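Long-range contacts in maleylpyruvate isomerase (Ralstonia sp., PDB 2JL4), which catalyses the glutathione-dependent isomerisation of maleylpyruvate to fumarylpyruvate in bacterial naphthalene degradation: residues Y5-S10 with V32-E37; T12-R17 with Y167-V172; C102-I107 with T133-G138. All blocks are in the same frame, centred on the assembly; numbering follows the deposited sequence.

Overall arrangement
The three contacts follow the two-domain plan of a Zeta-class glutathione transferase and gather round bound glutathione. Interaction 1 lies in the N-terminal thioredoxin-like domain. Interaction 2 joins that domain to the helical C-terminal domain, and interaction 3 lies within the latter. Centres are about 14 Å apart for interactions 1 and 2, and again for 2 and 3. Strand 3-6 and helix 11-22 follow each other in the chain, and the Arg-17 guanidinium hydrogen-bonds the backbone oxygens of Phe-7 and Trp-8. Gln-171 and Thr-12 of interaction 2 pack on Ile-104 and His-105 of interaction 3. Interactions 1 and 3 are about 6 Å apart at their nearest atoms, yet both touch the same glutathione.

Interaction 1 of 3, residues Y5-S10 with V32-E37; sequences YNFWRS and VHLGKE. With GSH (glutathione), chain C.
Phe-7 lays its ring against Leu-34, whose CG lies over the ring face. This CH-pi contact measures 4.1 Å from Leu-34 CG to the centroid of the Phe-7 ring. It sits at the end of strand 3-6 in the thioredoxin-like domain, where the chain runs on toward the helix that begins after Ser-10. The facing segment, residues 32-37, is the loop that leaves the neighbouring parallel strand 28-31. Phe-7 has CG anti to its backbone N (chi1 -179°), which sends the ring across toward this loop. The branch CD1 of Leu-34 comes within 3.6 Å of Phe-7 CD2. Trp-8 CD1 lies toward the rim of the opposite face of the Phe-7 ring.

The far end of the same ring meets His-33. The edge of Phe-7 points at the imidazole face in an edge-to-face pair, with planes at 58°. Phe-7 CE1 stands over the centre of the His-33 ring, and Lys-36 CG lies on its other side, so the imidazole is held between the two. Nearer the strand, Val-32 CG2 touches Tyr-5 CB and reaches the edge of the Tyr-5 ring near its plane. Phe-44 of helix 42-45 packs on both residues.

One backbone bond extends the strand pairing beyond strand 28-31: Val-32 N donates to Asn-6 O at 2.7 Å. It is nearly straight at hydrogen, 162°.

The contact borders the glutathione site. Leu-34 CD1 lies 4.0 Å from glutathione CB2 and 4.2 Å from Ser-10 CB. Ser-10, at the N-cap position of helix 11-22, binds glutathione. Its hydroxyl is hydrogen-bonded to those of Thr-12 and Ser-13, and Ser-10 OG lies 3.0 Å from the sulfur SG2 of glutathione.

Interaction 2 of 3, residues T12-R17 with Y167-V172; sequences TSHRLR and YLVPQV. With GSH (glutathione), chain C.
The guanidinium of Arg-15 lies flat on the ring of Tyr-167, with centres 4.2 Å apart and planes at 8°. Thr-12 CG2 is on the opposite face of the guanidinium, and water 2 is at its edge. Arg-15 CD sits over the centre of the tyrosine ring, 3.5 Å from the centroid. A bend at chi3 (-58°) lets both the methylene and the charged group rest on one ring face. Water 2 accepts from Arg-15 NE and donates to Tyr-167 O.

The imidazole of His-14 has Pro-170 CG over one face, 3.8 Å from its centroid, and water 1 at its edge. That water donates to Pro-170 O and is hydrogen-bonded to His-14 ND1.

Helix 11-22 of the thioredoxin-like domain here meets helix 163-177 of the all-helical domain, in the domain interface of a glutathione transferase. The axes of the two short segments approach to 8.4 Å, and their N-to-C directions differ by 142°. The second helix is kinked at Pro-170, whose N cannot bond to the preceding turn. Thr-12 also lines the glutathione site, and Arg-15 NH1 approaches glutathione O11 at 3.5 Å while making a weak hydrogen bond to Ser-66.

Interaction 3 of 3, residues C102-I107 with T133-G138; sequences CDIHPI and TWISAG. With GSH (glutathione), chain D; GSH (glutathione), chain C.
Ile-107 points its CB toward Trp-134, 3.9 Å from CD1 of that indole. Its branch CG2, anti to the backbone N, then goes in over the indole face and makes a CH-pi contact 3.5 Å from the centroid of the five-membered ring. The other branch, CG1 with CD1, leads away from the contact. Thr-133 CG2 lies against the opposite face of the indole.

Ile-104 makes the other half of the contact. Its CG2 meets Ile-135 CG1 at 3.6 Å, the two side chains crossing at about a right angle. Its CD1 rests 3.7 Å from Gly-138 CA, where the absence of a side chain allows this close approach.

Water 3 bridges the backbones by donating to Asp-103 O and Trp-134 O. Asp-103 O also accepts from Arg-111 of the second subunit. The Asp-103 carboxylate reaches into the dimer interface, where both its oxygens accept from N1 of the glutathione of chain D. OD1 lies 3.1 Å from this N1, and OD2 is also held by Gln-50 and Gln-65 of the second subunit. Asp-103 thus completes the site of its partner in the homodimer. On the same segment, His-105 lies by the glutathione of chain C, with the amide oxygen OE1 near its ring plane.

The contact joins the end of helix 87-103 and the turn after it to helix 124-147 in the helical domain. Gln-171 of helix 163-177 packs on Ile-104 and Ile-135, while His-105 touches Thr-12 and Arg-15 of helix 11-22.

Interaction 1 of 3, residues Y5-S10 with V32-E37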
loop_
_atom_site.group_PDB
_atom_site.type_symbol
_atom_site.label_atom_id
_atom_site.label_comp_id
_atom_site.label_asym_id
_atom_site.label_seq_id
_atom_site.Cartn_x
_atom_site.Cartn_y
_atom_site.Cartn_z
ATOM N N TYR A 5 -8.959 -13.722 11.183
ATOM C CA TYR A 5 -8.610 -12.977 12.381
ATOM C C TYR A 5 -8.738 -11.513 12.051
ATOM O O TYR A 5 -7.961 -10.969 11.258
ATOM C CB TYR A 5 -7.195 -13.294 12.845
ATOM C CG TYR A 5 -7.007 -14.698 13.372
ATOM C CD1 TYR A 5 -7.190 -14.990 14.727
ATOM C CD2 TYR A 5 -6.626 -15.738 12.515
ATOM C CE1 TYR A 5 -7.001 -16.291 15.214
ATOM C CE2 TYR A 5 -6.432 -17.034 12.984
ATOM C CZ TYR A 5 -6.621 -17.308 14.331
ATOM O OH TYR A 5 -6.424 -18.594 14.791
ATOM N N ASN A 6 -9.745 -10.875 12.631
ATOM C CA ASN A 6 -10.035 -9.501 12.277
ATOM C C ASN A 6 -10.820 -8.742 13.346
ATOM O O ASN A 6 -11.024 -9.246 14.450
ATOM C CB ASN A 6 -10.694 -9.444 10.883
ATOM C CG ASN A 6 -12.121 -9.954 10.870
ATOM O OD1 ASN A 6 -12.448 -11.008 11.430
ATOM N ND2 ASN A 6 -12.975 -9.220 10.197
ATOM N N PHE A 7 -11.247 -7.530 13.009
ATOM C CA PHE A 7 -11.892 -6.632 13.947
ATOM C C PHE A 7 -12.984 -5.895 13.202
ATOM O O PHE A 7 -12.808 -5.545 12.031
ATOM C CB PHE A 7 -10.851 -5.660 14.502
ATOM C CG PHE A 7 -11.383 -4.678 15.510
ATOM C CD1 PHE A 7 -11.789 -5.100 16.774
ATOM C CD2 PHE A 7 -11.420 -3.321 15.212
ATOM C CE1 PHE A 7 -12.255 -4.184 17.717
ATOM C CE2 PHE A 7 -11.877 -2.395 16.148
ATOM C CZ PHE A 7 -12.299 -2.830 17.402
ATOM N N TRP A 8 -14.113 -5.655 13.865
ATOM C CA TRP A 8 -15.287 -5.129 13.159
ATOM C C TRP A 8 -15.071 -3.781 12.476
ATOM O O TRP A 8 -15.403 -3.637 11.304
ATOM C CB TRP A 8 -16.534 -5.133 14.038
ATOM C CG TRP A 8 -16.501 -4.212 15.211
ATOM C CD1 TRP A 8 -15.617 -4.232 16.254
ATOM C CD2 TRP A 8 -17.417 -3.147 15.479
ATOM N NE1 TRP A 8 -15.922 -3.236 17.154
ATOM C CE2 TRP A 8 -17.024 -2.555 16.702
ATOM C CE3 TRP A 8 -18.532 -2.630 14.801
ATOM C CZ2 TRP A 8 -17.708 -1.475 17.261
ATOM C CZ3 TRP A 8 -19.215 -1.563 15.360
ATOM C CH2 TRP A 8 -18.800 -0.996 16.580
ATOM N N ARG A 9 -14.487 -2.813 13.183
ATOM C CA ARG A 9 -14.277 -1.479 12.606
ATOM C C ARG A 9 -12.949 -1.300 11.863
ATOM O O ARG A 9 -12.717 -0.254 11.257
ATOM C CB ARG A 9 -14.494 -0.359 13.631
ATOM C CG ARG A 9 -15.957 -0.170 14.042
ATOM C CD ARG A 9 -16.316 1.311 14.213
ATOM N NE ARG A 9 -17.590 1.516 14.911
ATOM C CZ ARG A 9 -18.789 1.592 14.329
ATOM N NH1 ARG A 9 -18.923 1.467 13.011
ATOM N NH2 ARG A 9 -19.872 1.783 15.076
ATOM N N SER A 10 -12.104 -2.324 11.866
ATOM C CA SER A 10 -10.886 -2.308 11.052
ATOM C C SER A 10 -11.198 -2.177 9.554
ATOM O O SER A 10 -11.938 -2.997 8.989
ATOM C CB SER A 10 -10.040 -3.553 11.320
ATOM O OG SER A 10 -9.040 -3.715 10.321
ATOM N N VAL A 32 -10.277 -10.165 16.922
ATOM C CA VAL A 32 -9.054 -9.731 17.568
ATOM C C VAL A 32 -9.278 -8.266 17.954
ATOM O O VAL A 32 -9.234 -7.380 17.105
ATOM C CB VAL A 32 -7.834 -9.870 16.629
ATOM C CG1 VAL A 32 -6.585 -9.353 17.298
ATOM C CG2 VAL A 32 -7.640 -11.340 16.165
ATOM N N HIS A 33 -9.531 -8.028 19.239
ATOM C CA HIS A 33 -9.942 -6.717 19.715
ATOM C C HIS A 33 -8.792 -5.712 19.764
ATOM O O HIS A 33 -7.946 -5.769 20.669
ATOM C CB HIS A 33 -10.588 -6.847 21.102
ATOM C CG HIS A 33 -11.552 -5.751 21.424
ATOM N ND1 HIS A 33 -11.182 -4.422 21.474
ATOM C CD2 HIS A 33 -12.872 -5.785 21.720
ATOM C CE1 HIS A 33 -12.235 -3.686 21.783
ATOM N NE2 HIS A 33 -13.273 -4.489 21.938
ATOM N N LEU A 34 -8.786 -4.774 18.816
ATOM C CA LEU A 34 -7.715 -3.769 18.734
ATOM C C LEU A 34 -7.735 -2.779 19.900
ATOM O O LEU A 34 -6.684 -2.355 20.377
ATOM C CB LEU A 34 -7.748 -3.019 17.391
ATOM C CG LEU A 34 -7.742 -3.849 16.095
ATOM C CD1 LEU A 34 -7.837 -2.923 14.893
ATOM C CD2 LEU A 34 -6.520 -4.755 15.982
ATOM N N GLY A 35 -8.929 -2.423 20.363
ATOM C CA GLY A 35 -9.068 -1.500 21.492
ATOM C C GLY A 35 -8.508 -2.084 22.773
ATOM O O GLY A 35 -7.944 -1.364 23.597
ATOM N N LYS A 36 -8.677 -3.394 22.933
ATOM C CA LYS A 36 -8.092 -4.147 24.054
ATOM C C LYS A 36 -6.633 -4.497 23.762
ATOM O O LYS A 36 -5.952 -5.052 24.620
ATOM C CB LYS A 36 -8.881 -5.445 24.317
ATOM C CG LYS A 36 -10.317 -5.253 24.812
ATOM C CD LYS A 36 -11.064 -6.601 24.947
ATOM C CE LYS A 36 -12.007 -6.580 26.146
ATOM N NZ LYS A 36 -12.954 -7.752 26.280
ATOM N N GLU A 37 -6.172 -4.193 22.549
ATOM C CA GLU A 37 -4.780 -4.442 22.123
ATOM C C GLU A 37 -4.397 -5.931 22.156
ATOM O O GLU A 37 -3.253 -6.285 22.469
ATOM C CB GLU A 37 -3.775 -3.578 22.916
ATOM C CG GLU A 37 -3.788 -2.096 22.498
ATOM C CD GLU A 37 -2.921 -1.194 23.366
ATOM O OE1 GLU A 37 -2.604 -1.573 24.511
ATOM O OE2 GLU A 37 -2.561 -0.090 22.903
HETATM N N1 GSH C . -1.149 -3.451 4.962
HETATM C CA1 GSH C . -1.851 -4.099 6.051
HETATM C C1 GSH C . -2.975 -4.935 5.491
HETATM O O11 GSH C . -3.700 -4.411 4.635
HETATM O O12 GSH C . -3.148 -6.107 5.898
HETATM C CB1 GSH C . -2.388 -3.048 7.018
HETATM C CG1 GSH C . -3.027 -3.718 8.234
HETATM C CD1 GSH C . -3.392 -2.706 9.299
HETATM O OE1 GSH C . -2.771 -1.655 9.390
HETATM N N2 GSH C . -4.405 -3.047 10.099
HETATM C CA2 GSH C . -4.896 -2.211 11.185
HETATM C C2 GSH C . -4.364 -2.643 12.530
HETATM O O2 GSH C . -4.203 -3.820 12.798
HETATM C CB2 GSH C . -6.420 -2.250 11.213
HETATM S SG2 GSH C . -7.194 -1.387 9.816
HETATM N N3 GSH C . -4.092 -1.694 13.407
HETATM C CA3 GSH C . -3.585 -1.996 14.730
HETATM C C3 GSH C . -2.702 -0.891 15.246
HETATM O O31 GSH C . -2.549 0.143 14.558
HETATM O O32 GSH C . -2.156 -1.052 16.354
#

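Interaction 2 of 3, residues T12-R17 with Y167-V172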
loop_
_atom_site.group_PDB
_atom_site.type_symbol
_atom_site.label_atom_id
_atom_site.label_comp_id
_atom_site.label_asym_id
_atom_site.label_seq_id
_atom_site.Cartn_x
_atom_site.Cartn_y
_atom_site.Cartn_z
ATOM N N THR A 12 -9.116 -2.475 6.890
ATOM C CA THR A 12 -8.515 -3.587 6.160
ATOM C C THR A 12 -9.291 -4.895 6.378
ATOM O O THR A 12 -9.485 -5.654 5.433
ATOM C CB THR A 12 -7.027 -3.782 6.541
ATOM O OG1 THR A 12 -6.913 -3.964 7.956
ATOM C CG2 THR A 12 -6.173 -2.554 6.111
ATOM N N SER A 13 -9.741 -5.151 7.609
ATOM C CA SER A 13 -10.635 -6.290 7.888
ATOM C C SER A 13 -11.894 -6.242 7.009
ATOM O O SER A 13 -12.287 -7.244 6.385
ATOM C CB SER A 13 -11.065 -6.305 9.355
ATOM O OG SER A 13 -9.972 -6.487 10.235
ATOM N N HIS A 14 -12.519 -5.066 6.989
ATOM C CA HIS A 14 -13.702 -4.794 6.190
ATOM C C HIS A 14 -13.417 -5.023 4.703
ATOM O O HIS A 14 -14.213 -5.634 3.996
ATOM C CB HIS A 14 -14.165 -3.355 6.465
ATOM C CG HIS A 14 -15.449 -2.972 5.796
ATOM N ND1 HIS A 14 -15.937 -1.683 5.828
ATOM C CD2 HIS A 14 -16.345 -3.695 5.083
ATOM C CE1 HIS A 14 -17.081 -1.631 5.171
ATOM N NE2 HIS A 14 -17.347 -2.835 4.700
ATOM N N ARG A 15 -12.275 -4.524 4.245
ATOM C CA ARG A 15 -11.813 -4.731 2.880
ATOM C C ARG A 15 -11.776 -6.229 2.524
ATOM O O ARG A 15 -12.319 -6.650 1.495
ATOM C CB ARG A 15 -10.434 -4.086 2.720
ATOM C CG ARG A 15 -9.819 -4.134 1.328
ATOM C CD ARG A 15 -8.339 -3.763 1.398
ATOM N NE ARG A 15 -8.102 -2.441 1.982
ATOM C CZ ARG A 15 -6.920 -1.999 2.420
ATOM N NH1 ARG A 15 -5.828 -2.771 2.370
ATOM N NH2 ARG A 15 -6.829 -0.768 2.912
ATOM N N LEU A 16 -11.146 -7.021 3.384
ATOM C CA LEU A 16 -11.011 -8.456 3.143
ATOM C C LEU A 16 -12.353 -9.182 3.198
ATOM O O LEU A 16 -12.611 -10.074 2.381
ATOM C CB LEU A 16 -10.009 -9.077 4.113
ATOM C CG LEU A 16 -9.590 -10.526 3.862
ATOM C CD1 LEU A 16 -9.299 -10.796 2.374
ATOM C CD2 LEU A 16 -8.387 -10.840 4.730
ATOM N N ARG A 17 -13.200 -8.774 4.145
ATOM C CA ARG A 17 -14.553 -9.309 4.284
ATOM C C ARG A 17 -15.365 -9.184 3.001
ATOM O O ARG A 17 -15.977 -10.157 2.557
ATOM C CB ARG A 17 -15.284 -8.658 5.469
ATOM C CG ARG A 17 -14.849 -9.224 6.827
ATOM C CD ARG A 17 -15.772 -8.813 7.973
ATOM N NE ARG A 17 -16.058 -7.379 8.022
ATOM C CZ ARG A 17 -15.536 -6.516 8.899
ATOM N NH1 ARG A 17 -14.662 -6.916 9.815
ATOM N NH2 ARG A 17 -15.889 -5.233 8.857
ATOM N N TYR A 167 -11.690 -1.712 -1.573
ATOM C CA TYR A 167 -10.870 -0.750 -0.843
ATOM C C TYR A 167 -11.653 0.530 -0.536
ATOM O O TYR A 167 -11.525 1.102 0.546
ATOM C CB TYR A 167 -9.645 -0.381 -1.675
ATOM C CG TYR A 167 -8.518 -1.389 -1.682
ATOM C CD1 TYR A 167 -7.293 -1.088 -1.087
ATOM C CD2 TYR A 167 -8.653 -2.622 -2.321
ATOM C CE1 TYR A 167 -6.244 -2.002 -1.107
ATOM C CE2 TYR A 167 -7.610 -3.539 -2.344
ATOM C CZ TYR A 167 -6.410 -3.222 -1.737
ATOM O OH TYR A 167 -5.366 -4.117 -1.773
ATOM N N LEU A 168 -12.444 0.982 -1.508
ATOM C CA LEU A 168 -13.135 2.266 -1.409
ATOM C C LEU A 168 -14.161 2.310 -0.279
ATOM O O LEU A 168 -14.135 3.212 0.553
ATOM C CB LEU A 168 -13.795 2.647 -2.744
ATOM C CG LEU A 168 -14.426 4.039 -2.751
ATOM C CD1 LEU A 168 -13.353 5.113 -2.534
ATOM C CD2 LEU A 168 -15.206 4.282 -4.029
ATOM N N VAL A 169 -15.040 1.318 -0.248
ATOM C CA VAL A 169 -16.164 1.278 0.686
ATOM C C VAL A 169 -15.772 1.336 2.186
ATOM O O VAL A 169 -16.343 2.150 2.934
ATOM C CB VAL A 169 -17.117 0.095 0.320
ATOM C CG1 VAL A 169 -18.196 -0.136 1.372
ATOM C CG2 VAL A 169 -17.742 0.360 -1.055
ATOM N N PRO A 170 -14.797 0.500 2.627
ATOM C CA PRO A 170 -14.255 0.648 3.989
ATOM C C PRO A 170 -13.703 2.043 4.290
ATOM O O PRO A 170 -13.831 2.525 5.419
ATOM C CB PRO A 170 -13.119 -0.382 4.034
ATOM C CG PRO A 170 -13.548 -1.439 3.045
ATOM C CD PRO A 170 -14.176 -0.639 1.924
ATOM N N GLN A 171 -13.107 2.678 3.286
ATOM C CA GLN A 171 -12.474 3.988 3.450
ATOM C C GLN A 171 -13.519 5.082 3.634
ATOM O O GLN A 171 -13.345 5.965 4.474
ATOM C CB GLN A 171 -11.556 4.292 2.250
ATOM C CG GLN A 171 -10.588 5.453 2.444
ATOM C CD GLN A 171 -9.753 5.329 3.709
ATOM O OE1 GLN A 171 -8.768 4.586 3.749
ATOM N NE2 GLN A 171 -10.142 6.068 4.750
ATOM N N VAL A 172 -14.597 5.008 2.847
ATOM C CA VAL A 172 -15.770 5.886 2.985
ATOM C C VAL A 172 -16.407 5.743 4.371
ATOM O O VAL A 172 -16.811 6.738 4.975
ATOM C CB VAL A 172 -16.837 5.606 1.873
ATOM C CG1 VAL A 172 -18.104 6.470 2.057
ATOM C CG2 VAL A 172 -16.244 5.851 0.494
HETATM N N1 GSH C . -1.149 -3.451 4.962
HETATM C CA1 GSH C . -1.851 -4.099 6.051
HETATM C C1 GSH C . -2.975 -4.935 5.491
HETATM O O11 GSH C . -3.700 -4.411 4.635
HETATM O O12 GSH C . -3.148 -6.107 5.898
HETATM C CB1 GSH C . -2.388 -3.048 7.018
HETATM C CG1 GSH C . -3.027 -3.718 8.234
HETATM C CD1 GSH C . -3.392 -2.706 9.299
HETATM O OE1 GSH C . -2.771 -1.655 9.390
HETATM N N2 GSH C . -4.405 -3.047 10.099
HETATM C CA2 GSH C . -4.896 -2.211 11.185
HETATM C C2 GSH C . -4.364 -2.643 12.530
HETATM O O2 GSH C . -4.203 -3.820 12.798
HETATM C CB2 GSH C . -6.420 -2.250 11.213
HETATM S SG2 GSH C . -7.194 -1.387 9.816
HETATM N N3 GSH C . -4.092 -1.694 13.407
HETATM C CA3 GSH C . -3.585 -1.996 14.730
HETATM C C3 GSH C . -2.702 -0.891 15.246
HETATM O O31 GSH C . -2.549 0.143 14.558
HETATM O O32 GSH C . -2.156 -1.052 16.354
HETATM O O HOH W 1 -14.285 0.586 7.503
HETATM O O HOH W 2 -9.715 -0.082 2.484
#

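Interaction 3 of 3, residues C102-I107 with T133-G138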
loop_
_atom_site.group_PDB
_atom_site.type_symbol
_atom_site.label_atom_id
_atom_site.label_comp_id
_atom_site.label_asym_id
_atom_site.label_seq_id
_atom_site.Cartn_x
_atom_site.Cartn_y
_atom_site.Cartn_z
ATOM N N CYS A 102 -2.437 2.457 0.068
ATOM C CA CYS A 102 -1.111 3.010 0.380
ATOM C C CYS A 102 -1.184 4.437 0.921
ATOM O O CYS A 102 -0.487 4.786 1.867
ATOM C CB CYS A 102 -0.204 2.985 -0.868
ATOM S SG CYS A 102 0.244 1.315 -1.501
ATOM N N ASP A 103 -2.050 5.254 0.330
ATOM C CA ASP A 103 -1.983 6.705 0.531
ATOM C C ASP A 103 -3.076 7.298 1.428
ATOM O O ASP A 103 -3.046 8.488 1.746
ATOM C CB ASP A 103 -1.912 7.410 -0.825
ATOM C CG ASP A 103 -0.823 6.824 -1.733
ATOM O OD1 ASP A 103 0.235 6.367 -1.225
ATOM O OD2 ASP A 103 -1.022 6.815 -2.965
ATOM N N ILE A 104 -4.026 6.466 1.850
ATOM C CA ILE A 104 -5.005 6.902 2.830
ATOM C C ILE A 104 -4.982 6.042 4.083
ATOM O O ILE A 104 -4.573 6.512 5.139
ATOM C CB ILE A 104 -6.459 6.954 2.291
ATOM C CG1 ILE A 104 -6.556 7.700 0.955
ATOM C CG2 ILE A 104 -7.370 7.616 3.338
ATOM C CD1 ILE A 104 -7.971 7.756 0.415
ATOM N N HIS A 105 -5.425 4.790 3.974
ATOM C CA HIS A 105 -5.654 3.981 5.162
ATOM C C HIS A 105 -4.482 3.968 6.164
ATOM O O HIS A 105 -4.698 4.174 7.358
ATOM C CB HIS A 105 -6.043 2.534 4.831
ATOM C CG HIS A 105 -5.846 1.610 5.989
ATOM N ND1 HIS A 105 -4.647 0.969 6.228
ATOM C CD2 HIS A 105 -6.654 1.305 7.032
ATOM C CE1 HIS A 105 -4.738 0.281 7.353
ATOM N NE2 HIS A 105 -5.945 0.467 7.860
ATOM N N PRO A 106 -3.250 3.686 5.691
ATOM C CA PRO A 106 -2.172 3.475 6.668
ATOM C C PRO A 106 -1.832 4.718 7.486
ATOM O O PRO A 106 -1.262 4.599 8.570
ATOM C CB PRO A 106 -0.975 3.077 5.800
ATOM C CG PRO A 106 -1.581 2.641 4.484
ATOM C CD PRO A 106 -2.766 3.523 4.306
ATOM N N ILE A 107 -2.184 5.892 6.967
ATOM C CA ILE A 107 -1.882 7.146 7.639
ATOM C C ILE A 107 -2.785 7.375 8.864
ATOM O O ILE A 107 -2.402 8.069 9.811
ATOM C CB ILE A 107 -1.979 8.375 6.679
ATOM C CG1 ILE A 107 -1.553 8.030 5.232
ATOM C CG2 ILE A 107 -1.173 9.524 7.238
ATOM C CD1 ILE A 107 -0.094 7.607 5.043
ATOM N N THR A 133 -7.379 15.095 6.483
ATOM C CA THR A 133 -6.389 15.636 5.563
ATOM C C THR A 133 -6.001 14.605 4.512
ATOM O O THR A 133 -6.005 14.901 3.313
ATOM C CB THR A 133 -5.144 16.136 6.308
ATOM O OG1 THR A 133 -5.521 17.212 7.174
ATOM C CG2 THR A 133 -4.084 16.638 5.327
ATOM N N TRP A 134 -5.690 13.394 4.962
ATOM C CA TRP A 134 -5.233 12.343 4.060
ATOM C C TRP A 134 -6.386 11.730 3.257
ATOM O O TRP A 134 -6.231 11.435 2.074
ATOM C CB TRP A 134 -4.403 11.317 4.838
ATOM C CG TRP A 134 -3.473 12.020 5.795
ATOM C CD1 TRP A 134 -3.451 11.903 7.157
ATOM C CD2 TRP A 134 -2.474 13.003 5.461
ATOM N NE1 TRP A 134 -2.490 12.730 7.691
ATOM C CE2 TRP A 134 -1.875 13.418 6.676
ATOM C CE3 TRP A 134 -2.018 13.560 4.253
ATOM C CZ2 TRP A 134 -0.838 14.362 6.720
ATOM C CZ3 TRP A 134 -0.985 14.511 4.299
ATOM C CH2 TRP A 134 -0.406 14.892 5.528
ATOM N N ILE A 135 -7.546 11.590 3.892
ATOM C CA ILE A 135 -8.751 11.145 3.205
ATOM C C ILE A 135 -9.174 12.117 2.091
ATOM O O ILE A 135 -9.403 11.696 0.953
ATOM C CB ILE A 135 -9.926 10.897 4.196
ATOM C CG1 ILE A 135 -9.595 9.747 5.153
ATOM C CG2 ILE A 135 -11.218 10.574 3.430
ATOM C CD1 ILE A 135 -10.519 9.662 6.385
ATOM N N SER A 136 -9.263 13.408 2.409
ATOM C CA SER A 136 -9.644 14.405 1.414
ATOM C C SER A 136 -8.652 14.455 0.250
ATOM O O SER A 136 -9.069 14.489 -0.903
ATOM C CB SER A 136 -9.832 15.794 2.051
ATOM O OG SER A 136 -10.898 15.779 2.996
ATOM N N ALA A 137 -7.354 14.442 0.555
ATOM C CA ALA A 137 -6.313 14.370 -0.472
ATOM C C ALA A 137 -6.443 13.127 -1.384
ATOM O O ALA A 137 -6.357 13.237 -2.610
ATOM C CB ALA A 137 -4.930 14.418 0.165
ATOM N N GLY A 138 -6.637 11.957 -0.781
ATOM C CA GLY A 138 -6.813 10.715 -1.529
ATOM C C GLY A 138 -8.126 10.666 -2.293
ATOM O O GLY A 138 -8.152 10.232 -3.445
HETATM N N1 GSH D . 1.447 4.915 -3.645
HETATM C CA1 GSH D . 2.191 5.902 -4.390
HETATM C C1 GSH D . 3.125 5.206 -5.337
HETATM O O11 GSH D . 3.790 4.275 -4.873
HETATM O O12 GSH D . 3.220 5.587 -6.534
HETATM C CB1 GSH D . 2.972 6.752 -3.402
HETATM C CG1 GSH D . 3.609 7.943 -4.090
HETATM C CD1 GSH D . 4.316 8.820 -3.077
HETATM O OE1 GSH D . 3.886 8.920 -1.938
HETATM N N2 GSH D . 5.396 9.455 -3.528
HETATM C CA2 GSH D . 6.201 10.372 -2.746
HETATM C C2 GSH D . 5.802 11.797 -3.037
HETATM O O2 GSH D . 5.446 12.138 -4.164
HETATM C CB2 GSH D . 7.680 10.184 -3.070
HETATM S SG2 GSH D . 8.414 8.689 -2.351
HETATM N N3 GSH D . 5.852 12.654 -2.023
HETATM C CA3 GSH D . 5.498 14.047 -2.211
HETATM C C3 GSH D . 4.878 14.680 -0.998
HETATM O O31 GSH D . 4.840 14.022 0.067
HETATM O O32 GSH D . 4.430 15.846 -1.108
HETATM N N1 GSH C . -1.149 -3.451 4.962
HETATM C CA1 GSH C . -1.851 -4.099 6.051
HETATM C C1 GSH C . -2.975 -4.935 5.491
HETATM O O11 GSH C . -3.700 -4.411 4.635
HETATM O O12 GSH C . -3.148 -6.107 5.898
HETATM C CB1 GSH C . -2.388 -3.048 7.018
HETATM C CG1 GSH C . -3.027 -3.718 8.234
HETATM C CD1 GSH C . -3.392 -2.706 9.299
HETATM O OE1 GSH C . -2.771 -1.655 9.390
HETATM N N2 GSH C . -4.405 -3.047 10.099
HETATM C CA2 GSH C . -4.896 -2.211 11.185
HETATM C C2 GSH C . -4.364 -2.643 12.530
HETATM O O2 GSH C . -4.203 -3.820 12.798
HETATM C CB2 GSH C . -6.420 -2.250 11.213
HETATM S SG2 GSH C . -7.194 -1.387 9.816
HETATM N N3 GSH C . -4.092 -1.694 13.407
HETATM C CA3 GSH C . -3.585 -1.996 14.730
HETATM C C3 GSH C . -2.702 -0.891 15.246
HETATM O O31 GSH C . -2.549 0.143 14.558
HETATM O O32 GSH C . -2.156 -1.052 16.354
HETATM O O HOH W 3 -4.088 10.816 0.771
#